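PDB 1XTP: Lmaj004091aaa, which probably catalyses the S-adenosyl-L-methionine-dependent methylation of the N-terminal alpha-amino group of proteins that begin with an X-Pro-Lys sequence. Local coordinates for residues G48-Y56 and V207-T215; Y192-S200 and T215-F225. All coordinates share one frame; numbering follows the deposited sequence.

Contact 1: residues G48-Y56 and V207-T215; sequences GWYGKALEY and VDKEDSSLT
The side chain of S212 packs against W49 and K52, and its OG donates a hydrogen bond to the carbonyl oxygen of W49, OG to O 2.5 Å. The bond reaches that oxygen in the carbonyl plane, on a lone pair, with a C=O...OG angle of 124°. Followed outward, S212 CB packs on K52 CB at 3.7 Å, and OG then lies over the W49 ring near its rim, 3.6 Å from CE3. The backbone oxygen of S212 sits over the same face of the indole, also offset toward its rim.

The far end of the indole reaches the hairpin strands. W49 holds CG trans to its backbone N (chi1 167°), which lays the six-membered ring along S213 and brings CZ3 to 4.2 Å from V207 CG1, met at the ring edge. W49 CH2 touches L214 CD2, while NE1 is bound by Y170 O.

One helical turn on, A53 CB presses against the oxygen of D211 at 3.2 Å; this buried oxygen has no hydrogen-bond partner in the model. D211 CB then lies over the Y56 ring as a CH-pi contact, 3.8 Å from the centroid and 16° off the ring normal. At the solvent side K52 NZ and K209 NZ stand 4.4 Å apart; a water accepts from both, and E37 pairs with K209, which probably offsets the like charges.

Residues 207-215 form a beta hairpin whose turn is shaped by an Asx turn at D208, with S212 and S213 opposite D208 in a G1 beta bulge. Its tip docks on helix 49-58 beside the cofactor pocket: the A53 side chain is about 5 Å from the bound S-adenosyl-L-homoselenocysteine.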
loop_
_atom_site.group_PDB
_atom_site.type_symbol
_atom_site.label_atom_id
_atom_site.label_comp_id
_atom_site.label_asym_id
_atom_site.label_seq_id
_atom_site.Cartn_x
_atom_site.Cartn_y
_atom_site.Cartn_z
ATOM N N GLY A 48 -3.250 19.233 -6.114
ATOM C CA GLY A 48 -2.330 18.209 -6.536
ATOM C C GLY A 48 -2.788 16.847 -6.059
ATOM O O GLY A 48 -3.179 16.700 -4.910
ATOM N N TRP A 49 -2.737 15.864 -6.951
ATOM C CA TRP A 49 -3.102 14.476 -6.627
ATOM C C TRP A 49 -2.428 13.989 -5.341
ATOM O O TRP A 49 -3.087 13.486 -4.422
ATOM C CB TRP A 49 -2.723 13.578 -7.788
ATOM C CG TRP A 49 -2.757 12.154 -7.458
ATOM C CD1 TRP A 49 -1.700 11.376 -7.119
ATOM C CD2 TRP A 49 -3.912 11.322 -7.405
ATOM N NE1 TRP A 49 -2.117 10.108 -6.837
ATOM C CE2 TRP A 49 -3.477 10.040 -7.003
ATOM C CE3 TRP A 49 -5.286 11.543 -7.617
ATOM C CZ2 TRP A 49 -4.350 8.976 -6.840
ATOM C CZ3 TRP A 49 -6.165 10.479 -7.451
ATOM C CH2 TRP A 49 -5.695 9.209 -7.068
ATOM N N TYR A 50 -1.102 14.143 -5.287
ATOM C CA TYR A 50 -0.331 13.788 -4.103
ATOM C C TYR A 50 -0.474 14.808 -2.993
ATOM O O TYR A 50 -0.653 14.426 -1.839
ATOM C CB TYR A 50 1.163 13.614 -4.440
ATOM C CG TYR A 50 1.462 12.376 -5.208
ATOM C CD1 TYR A 50 1.266 11.112 -4.637
ATOM C CD2 TYR A 50 1.959 12.442 -6.498
ATOM C CE1 TYR A 50 1.540 9.967 -5.353
ATOM C CE2 TYR A 50 2.240 11.306 -7.219
ATOM C CZ TYR A 50 2.023 10.063 -6.640
ATOM O OH TYR A 50 2.305 8.928 -7.345
ATOM N N GLY A 51 -0.407 16.102 -3.344
ATOM C CA GLY A 51 -0.466 17.157 -2.360
ATOM C C GLY A 51 -1.727 17.161 -1.516
ATOM O O GLY A 51 -1.694 17.436 -0.317
ATOM N N LYS A 52 -2.851 16.896 -2.154
ATOM C CA LYS A 52 -4.133 16.851 -1.452
ATOM C C LYS A 52 -4.190 15.717 -0.418
ATOM O O LYS A 52 -4.859 15.825 0.617
ATOM C CB LYS A 52 -5.255 16.665 -2.469
ATOM C CG LYS A 52 -5.511 17.874 -3.329
ATOM C CD LYS A 52 -6.639 17.613 -4.288
ATOM C CE LYS A 52 -6.150 17.055 -5.622
ATOM N NZ LYS A 52 -7.285 16.930 -6.595
ATOM N N ALA A 53 -3.494 14.624 -0.709
ATOM C CA ALA A 53 -3.502 13.457 0.179
ATOM C C ALA A 53 -2.646 13.735 1.401
ATOM O O ALA A 53 -3.038 13.420 2.527
ATOM C CB ALA A 53 -2.990 12.277 -0.546
ATOM N N LEU A 54 -1.479 14.343 1.163
ATOM C CA LEU A 54 -0.554 14.739 2.214
ATOM C C LEU A 54 -1.171 15.812 3.093
ATOM O O LEU A 54 -0.958 15.827 4.286
ATOM C CB LEU A 54 0.757 15.260 1.609
ATOM C CG LEU A 54 1.611 14.255 0.839
ATOM C CD1 LEU A 54 2.896 14.913 0.368
ATOM C CD2 LEU A 54 1.904 13.001 1.676
ATOM N N GLU A 55 -1.922 16.720 2.478
ATOM C CA GLU A 55 -2.617 17.755 3.213
ATOM C C GLU A 55 -3.745 17.164 4.041
ATOM O O GLU A 55 -3.994 17.608 5.158
ATOM C CB GLU A 55 -3.129 18.838 2.272
ATOM C CG GLU A 55 -3.987 19.913 2.934
ATOM C CD GLU A 55 -3.319 20.626 4.112
ATOM O OE1 GLU A 55 -2.070 20.634 4.263
ATOM O OE2 GLU A 55 -4.072 21.223 4.890
ATOM N N TYR A 56 -4.415 16.162 3.509
ATOM C CA TYR A 56 -5.431 15.452 4.279
ATOM C C TYR A 56 -4.823 14.794 5.517
ATOM O O TYR A 56 -5.365 14.869 6.606
ATOM C CB TYR A 56 -6.127 14.398 3.410
ATOM C CG TYR A 56 -7.071 13.511 4.188
ATOM C CD1 TYR A 56 -8.400 13.884 4.401
ATOM C CD2 TYR A 56 -6.632 12.305 4.713
ATOM C CE1 TYR A 56 -9.255 13.076 5.110
ATOM C CE2 TYR A 56 -7.478 11.487 5.413
ATOM C CZ TYR A 56 -8.779 11.873 5.612
ATOM O OH TYR A 56 -9.601 11.049 6.325
ATOM N N VAL A 207 -12.107 6.509 -7.303
ATOM C CA VAL A 207 -11.327 7.638 -6.782
ATOM C C VAL A 207 -12.042 8.254 -5.551
ATOM O O VAL A 207 -13.195 8.721 -5.623
ATOM C CB VAL A 207 -11.078 8.735 -7.850
ATOM C CG1 VAL A 207 -10.300 9.905 -7.270
ATOM C CG2 VAL A 207 -10.327 8.171 -9.051
ATOM N N ASP A 208 -11.340 8.241 -4.428
ATOM C CA ASP A 208 -11.809 8.916 -3.216
ATOM C C ASP A 208 -11.360 10.389 -3.273
ATOM O O ASP A 208 -10.166 10.709 -3.182
ATOM C CB ASP A 208 -11.266 8.215 -1.970
ATOM C CG ASP A 208 -11.893 8.744 -0.673
ATOM O OD1 ASP A 208 -12.220 9.944 -0.593
ATOM O OD2 ASP A 208 -12.045 7.960 0.277
ATOM N N LYS A 209 -12.330 11.277 -3.444
ATOM C CA LYS A 209 -12.056 12.699 -3.584
ATOM C C LYS A 209 -11.843 13.364 -2.238
ATOM O O LYS A 209 -11.560 14.543 -2.187
ATOM C CB LYS A 209 -13.210 13.395 -4.297
ATOM C CG LYS A 209 -13.462 12.870 -5.725
ATOM C CD LYS A 209 -12.349 13.199 -6.693
ATOM C CE LYS A 209 -12.251 14.686 -7.017
ATOM N NZ LYS A 209 -11.009 14.947 -7.774
ATOM N N GLU A 210 -11.986 12.631 -1.147
ATOM C CA GLU A 210 -11.733 13.210 0.164
ATOM C C GLU A 210 -10.225 13.184 0.474
ATOM O O GLU A 210 -9.646 14.224 0.763
ATOM C CB GLU A 210 -12.537 12.472 1.232
ATOM C CG GLU A 210 -12.813 13.328 2.473
ATOM C CD GLU A 210 -13.533 12.581 3.587
ATOM O OE1 GLU A 210 -14.316 11.660 3.300
ATOM O OE2 GLU A 210 -13.327 12.943 4.767
ATOM N N ASP A 211 -9.587 12.013 0.372
ATOM C CA ASP A 211 -8.166 11.880 0.680
ATOM C C ASP A 211 -7.246 11.753 -0.554
ATOM O O ASP A 211 -6.048 11.527 -0.408
ATOM C CB ASP A 211 -7.938 10.714 1.646
ATOM C CG ASP A 211 -8.089 9.356 0.996
ATOM O OD1 ASP A 211 -8.585 9.249 -0.154
ATOM O OD2 ASP A 211 -7.699 8.371 1.659
ATOM N N SER A 212 -7.811 11.893 -1.753
ATOM C CA SER A 212 -7.049 11.877 -3.019
ATOM C C SER A 212 -6.319 10.557 -3.229
ATOM O O SER A 212 -5.089 10.500 -3.247
ATOM C CB SER A 212 -6.074 13.068 -3.114
ATOM O OG SER A 212 -5.628 13.278 -4.452
ATOM N N SER A 213 -7.115 9.496 -3.390
ATOM C CA SER A 213 -6.614 8.130 -3.492
ATOM C C SER A 213 -7.564 7.311 -4.358
ATOM O O SER A 213 -8.673 7.760 -4.666
ATOM C CB SER A 213 -6.563 7.512 -2.101
ATOM O OG SER A 213 -7.872 7.357 -1.560
ATOM N N LEU A 214 -7.182 6.089 -4.724
ATOM C CA LEU A 214 -8.168 5.243 -5.391
ATOM C C LEU A 214 -8.058 3.767 -5.015
ATOM O O LEU A 214 -6.981 3.250 -4.707
ATOM C CB LEU A 214 -8.148 5.424 -6.919
ATOM C CG LEU A 214 -7.147 4.554 -7.659
ATOM C CD1 LEU A 214 -7.354 4.607 -9.158
ATOM C CD2 LEU A 214 -5.741 4.990 -7.271
ATOM N N THR A 215 -9.207 3.116 -5.046
ATOM C CA THR A 215 -9.321 1.692 -4.828
ATOM C C THR A 215 -9.406 1.058 -6.197
ATOM O O THR A 215 -10.150 1.534 -7.070
ATOM C CB THR A 215 -10.590 1.376 -4.042
ATOM O OG1 THR A 215 -10.539 2.088 -2.808
ATOM C CG2 THR A 215 -10.745 -0.139 -3.758
HETATM O O HOH W 1 -9.481 15.176 -5.511
#

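Contact 2: residues Y192-S200 and T215-F225; sequences YIFFKENCS and TRSDIHYKRLF
F195 and Y221 meet edge to face at the apolar centre, centroids 5.2 Å apart and planes at 80°. The rim of F195 is the edge, its CZ 3.6 Å from Y221 CE1, and R216 CB covers the opposite face of the tyrosine. F225 completes the aromatic cluster, meeting F195 rim to rim, CZ to F195 CD2 3.6 Å, with neither ring over the face of the other. With CG trans to its backbone N (chi1 176°), F195 extends from strand 192-198 toward helix 218-225.

Further out, C199 SG lies at the edge of the Y221 ring, 4.1 Å from CE2, and 3.5 Å from D218 N at the start of the helix. E197 CG packs against the tyrosine hydroxyl, which donates to the backbone oxygen of N198, OH to O 2.8 Å. That oxygen is met almost end-on, at a C=O...OH angle of 173°, and lies in the plane of the ring.

At the polar edge S200 N donates to R216 O at 3.0 Å, nearly straight but from above the carbonyl plane. One water joins N198 ND2 to T215 OG1, though W166 is the stronger polar partner of N198; another accepts from D218 N and donates to S200 O. The chemistry thus grades from ring packing to backbone and water bonds, implying that Y221 both fills the strand-helix interface and satisfies a carbonyl at the strand's end.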
loop_
_atom_site.group_PDB
_atom_site.type_symbol
_atom_site.label_atom_id
_atom_site.label_comp_id
_atom_site.label_asym_id
_atom_site.label_seq_id
_atom_site.Cartn_x
_atom_site.Cartn_y
_atom_site.Cartn_z
ATOM N N TYR A 192 10.220 -10.806 -0.110
ATOM C CA TYR A 192 8.944 -10.624 -0.776
ATOM C C TYR A 192 8.441 -9.209 -0.513
ATOM O O TYR A 192 8.726 -8.623 0.547
ATOM C CB TYR A 192 7.914 -11.576 -0.195
ATOM C CG TYR A 192 8.088 -13.049 -0.470
ATOM C CD1 TYR A 192 8.864 -13.849 0.361
ATOM C CD2 TYR A 192 7.401 -13.663 -1.499
ATOM C CE1 TYR A 192 8.996 -15.214 0.128
ATOM C CE2 TYR A 192 7.521 -15.044 -1.727
ATOM C CZ TYR A 192 8.308 -15.804 -0.909
ATOM O OH TYR A 192 8.417 -17.168 -1.122
ATOM N N ILE A 193 7.699 -8.663 -1.470
ATOM C CA ILE A 193 6.807 -7.530 -1.182
ATOM C C ILE A 193 5.539 -8.095 -0.578
ATOM O O ILE A 193 4.890 -8.927 -1.183
ATOM C CB ILE A 193 6.419 -6.720 -2.431
ATOM C CG1 ILE A 193 7.637 -6.053 -3.056
ATOM C CG2 ILE A 193 5.447 -5.622 -2.068
ATOM C CD1 ILE A 193 7.462 -5.717 -4.512
ATOM N N PHE A 194 5.182 -7.643 0.616
ATOM C CA PHE A 194 3.874 -7.940 1.167
ATOM C C PHE A 194 2.919 -6.757 0.887
ATOM O O PHE A 194 3.013 -5.710 1.518
ATOM C CB PHE A 194 3.985 -8.201 2.651
ATOM C CG PHE A 194 2.670 -8.450 3.330
ATOM C CD1 PHE A 194 1.994 -9.654 3.157
ATOM C CD2 PHE A 194 2.127 -7.497 4.184
ATOM C CE1 PHE A 194 0.792 -9.889 3.817
ATOM C CE2 PHE A 194 0.928 -7.734 4.847
ATOM C CZ PHE A 194 0.261 -8.937 4.658
ATOM N N PHE A 195 1.996 -6.958 -0.050
ATOM C CA PHE A 195 1.061 -5.917 -0.474
ATOM C C PHE A 195 -0.337 -6.256 0.020
ATOM O O PHE A 195 -0.897 -7.276 -0.362
ATOM C CB PHE A 195 1.092 -5.790 -1.997
ATOM C CG PHE A 195 0.094 -4.802 -2.561
ATOM C CD1 PHE A 195 -0.101 -3.554 -1.971
ATOM C CD2 PHE A 195 -0.623 -5.115 -3.713
ATOM C CE1 PHE A 195 -1.002 -2.649 -2.514
ATOM C CE2 PHE A 195 -1.521 -4.229 -4.263
ATOM C CZ PHE A 195 -1.707 -2.982 -3.675
ATOM N N LYS A 196 -0.875 -5.416 0.905
ATOM C CA LYS A 196 -2.200 -5.625 1.491
ATOM C C LYS A 196 -3.056 -4.393 1.263
ATOM O O LYS A 196 -2.704 -3.306 1.693
ATOM C CB LYS A 196 -2.110 -5.908 2.991
ATOM C CG LYS A 196 -3.366 -6.550 3.588
ATOM C CD LYS A 196 -3.052 -7.221 4.934
ATOM C CE LYS A 196 -4.244 -7.966 5.519
ATOM N NZ LYS A 196 -3.973 -8.438 6.902
ATOM N N GLU A 197 -4.203 -4.579 0.619
ATOM C CA GLU A 197 -4.997 -3.448 0.176
ATOM C C GLU A 197 -6.463 -3.814 -0.033
ATOM O O GLU A 197 -6.797 -4.983 -0.296
ATOM C CB GLU A 197 -4.437 -2.916 -1.151
ATOM C CG GLU A 197 -4.881 -1.502 -1.461
ATOM C CD GLU A 197 -4.774 -0.593 -0.246
ATOM O OE1 GLU A 197 -3.631 -0.175 0.088
ATOM O OE2 GLU A 197 -5.836 -0.297 0.356
ATOM N N ASN A 198 -7.312 -2.788 0.059
ATOM C CA ASN A 198 -8.695 -2.870 -0.341
ATOM C C ASN A 198 -8.804 -3.160 -1.843
ATOM O O ASN A 198 -8.038 -2.639 -2.654
ATOM C CB ASN A 198 -9.441 -1.580 0.013
ATOM C CG ASN A 198 -9.583 -1.367 1.527
ATOM O OD1 ASN A 198 -9.302 -2.251 2.331
ATOM N ND2 ASN A 198 -10.071 -0.195 1.905
ATOM N N CYS A 199 -9.772 -3.997 -2.186
ATOM C CA CYS A 199 -9.951 -4.513 -3.527
ATOM C C CYS A 199 -11.404 -4.267 -3.951
ATOM O O CYS A 199 -12.324 -4.629 -3.216
ATOM C CB CYS A 199 -9.675 -6.010 -3.455
ATOM S SG CYS A 199 -8.925 -6.672 -4.865
ATOM N N SER A 200 -11.622 -3.648 -5.113
ATOM C CA SER A 200 -12.986 -3.435 -5.625
ATOM C C SER A 200 -13.690 -4.776 -5.815
ATOM O O SER A 200 -13.081 -5.729 -6.317
ATOM C CB SER A 200 -12.971 -2.662 -6.950
ATOM O OG SER A 200 -12.588 -1.304 -6.766
ATOM N N THR A 215 -9.207 3.116 -5.046
ATOM C CA THR A 215 -9.321 1.692 -4.828
ATOM C C THR A 215 -9.406 1.058 -6.197
ATOM O O THR A 215 -10.150 1.534 -7.070
ATOM C CB THR A 215 -10.590 1.376 -4.042
ATOM O OG1 THR A 215 -10.539 2.088 -2.808
ATOM C CG2 THR A 215 -10.745 -0.139 -3.758
ATOM N N ARG A 216 -8.632 -0.001 -6.381
ATOM C CA ARG A 216 -8.538 -0.666 -7.656
ATOM C C ARG A 216 -9.008 -2.108 -7.512
ATOM O O ARG A 216 -9.068 -2.641 -6.400
ATOM C CB ARG A 216 -7.089 -0.671 -8.127
ATOM C CG ARG A 216 -6.423 0.687 -8.237
ATOM C CD ARG A 216 -4.947 0.466 -8.647
ATOM N NE ARG A 216 -4.171 1.677 -8.949
ATOM C CZ ARG A 216 -3.407 2.337 -8.074
ATOM N NH1 ARG A 216 -3.360 1.997 -6.791
ATOM N NH2 ARG A 216 -2.724 3.391 -8.467
ATOM N N SER A 217 -9.328 -2.732 -8.647
ATOM C CA SER A 217 -9.694 -4.150 -8.687
ATOM C C SER A 217 -8.453 -5.040 -8.739
ATOM O O SER A 217 -7.359 -4.603 -9.118
ATOM C CB SER A 217 -10.551 -4.437 -9.911
ATOM O OG SER A 217 -9.812 -4.172 -11.099
ATOM N N ASP A 218 -8.642 -6.301 -8.367
ATOM C CA ASP A 218 -7.604 -7.314 -8.513
ATOM C C ASP A 218 -6.978 -7.355 -9.925
ATOM O O ASP A 218 -5.767 -7.522 -10.076
ATOM C CB ASP A 218 -8.203 -8.701 -8.208
ATOM C CG ASP A 218 -7.186 -9.783 -8.329
ATOM O OD1 ASP A 218 -6.267 -9.780 -7.496
ATOM O OD2 ASP A 218 -7.276 -10.605 -9.258
ATOM N N ILE A 219 -7.821 -7.261 -10.950
ATOM C CA ILE A 219 -7.367 -7.252 -12.349
ATOM C C ILE A 219 -6.531 -6.001 -12.632
ATOM O O ILE A 219 -5.521 -6.062 -13.327
ATOM C CB ILE A 219 -8.584 -7.379 -13.307
ATOM C CG1 ILE A 219 -8.991 -8.846 -13.358
ATOM C CG2 ILE A 219 -8.275 -6.892 -14.734
ATOM C CD1 ILE A 219 -10.161 -9.132 -14.247
ATOM N N HIS A 220 -6.940 -4.883 -12.042
ATOM C CA HIS A 220 -6.199 -3.617 -12.148
ATOM C C HIS A 220 -4.816 -3.760 -11.485
ATOM O O HIS A 220 -3.804 -3.450 -12.107
ATOM C CB HIS A 220 -7.036 -2.498 -11.524
ATOM C CG HIS A 220 -6.565 -1.113 -11.827
ATOM N ND1 HIS A 220 -7.373 -0.011 -11.646
ATOM C CD2 HIS A 220 -5.370 -0.639 -12.262
ATOM C CE1 HIS A 220 -6.699 1.080 -11.972
ATOM N NE2 HIS A 220 -5.483 0.725 -12.355
ATOM N N TYR A 221 -4.762 -4.262 -10.253
ATOM C CA TYR A 221 -3.463 -4.539 -9.577
ATOM C C TYR A 221 -2.513 -5.417 -10.415
ATOM O O TYR A 221 -1.312 -5.161 -10.516
ATOM C CB TYR A 221 -3.674 -5.212 -8.198
ATOM C CG TYR A 221 -4.314 -4.309 -7.179
ATOM C CD1 TYR A 221 -3.764 -3.050 -6.895
ATOM C CD2 TYR A 221 -5.486 -4.675 -6.521
ATOM C CE1 TYR A 221 -4.359 -2.203 -5.976
ATOM C CE2 TYR A 221 -6.094 -3.826 -5.595
ATOM C CZ TYR A 221 -5.527 -2.582 -5.328
ATOM O OH TYR A 221 -6.097 -1.716 -4.406
ATOM N N LYS A 222 -3.081 -6.455 -11.003
ATOM C CA LYS A 222 -2.314 -7.455 -11.745
ATOM C C LYS A 222 -1.790 -6.906 -13.063
ATOM O O LYS A 222 -0.686 -7.268 -13.511
ATOM C CB LYS A 222 -3.173 -8.709 -11.946
ATOM C CG LYS A 222 -3.228 -9.542 -10.675
ATOM C CD LYS A 222 -4.358 -10.516 -10.660
ATOM C CE LYS A 222 -4.115 -11.571 -9.577
ATOM N NZ LYS A 222 -5.268 -12.475 -9.358
ATOM N N ARG A 223 -2.581 -6.027 -13.678
ATOM C CA ARG A 223 -2.116 -5.259 -14.823
ATOM C C ARG A 223 -0.869 -4.487 -14.409
ATOM O O ARG A 223 0.156 -4.531 -15.095
ATOM C CB ARG A 223 -3.207 -4.312 -15.314
ATOM C CG ARG A 223 -2.929 -3.680 -16.665
ATOM C CD ARG A 223 -4.151 -2.926 -17.227
ATOM N NE ARG A 223 -5.228 -3.835 -17.645
ATOM C CZ ARG A 223 -6.316 -3.470 -18.319
ATOM N NH1 ARG A 223 -6.506 -2.206 -18.659
ATOM N NH2 ARG A 223 -7.212 -4.386 -18.648
ATOM N N LEU A 224 -0.939 -3.826 -13.249
ATOM C CA LEU A 224 0.189 -3.035 -12.755
ATOM C C LEU A 224 1.367 -3.943 -12.368
ATOM O O LEU A 224 2.502 -3.606 -12.656
ATOM C CB LEU A 224 -0.231 -2.118 -11.588
ATOM C CG LEU A 224 -1.385 -1.148 -11.862
ATOM C CD1 LEU A 224 -1.918 -0.505 -10.589
ATOM C CD2 LEU A 224 -0.948 -0.078 -12.857
ATOM N N PHE A 225 1.111 -5.096 -11.745
ATOM C CA PHE A 225 2.200 -6.015 -11.419
ATOM C C PHE A 225 2.923 -6.480 -12.673
ATOM O O PHE A 225 4.139 -6.588 -12.689
ATOM C CB PHE A 225 1.713 -7.282 -10.701
ATOM C CG PHE A 225 1.011 -7.032 -9.407
ATOM C CD1 PHE A 225 1.331 -5.946 -8.604
ATOM C CD2 PHE A 225 0.044 -7.926 -8.969
ATOM C CE1 PHE A 225 0.641 -5.739 -7.383
ATOM C CE2 PHE A 225 -0.622 -7.736 -7.767
ATOM C CZ PHE A 225 -0.329 -6.634 -6.987
HETATM O O HOH W 2 -10.750 1.651 -0.003
HETATM O O HOH W 3 -11.402 -7.174 -7.822
#

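T215 belongs to both contacts: it ends the hairpin strand of contact 1 and leads into the helix of contact 2, whose centre lies about 18 Å from that of the first. Contact 2 is the more buried, about 9 Å from the chain centre against about 14 Å, and joins a strand of the seven-stranded Rossmann-like methyltransferase sheet to a helix packed on it. Contact 1 joins the smaller four-stranded sheet to helix 49-58 and is only partly buried. Accordingly, aromatic rings packed on one another dominate contact 2, whereas contact 1 relies on a serine hydroxyl, an indole lying on backbone and a water-bridged lysine pair.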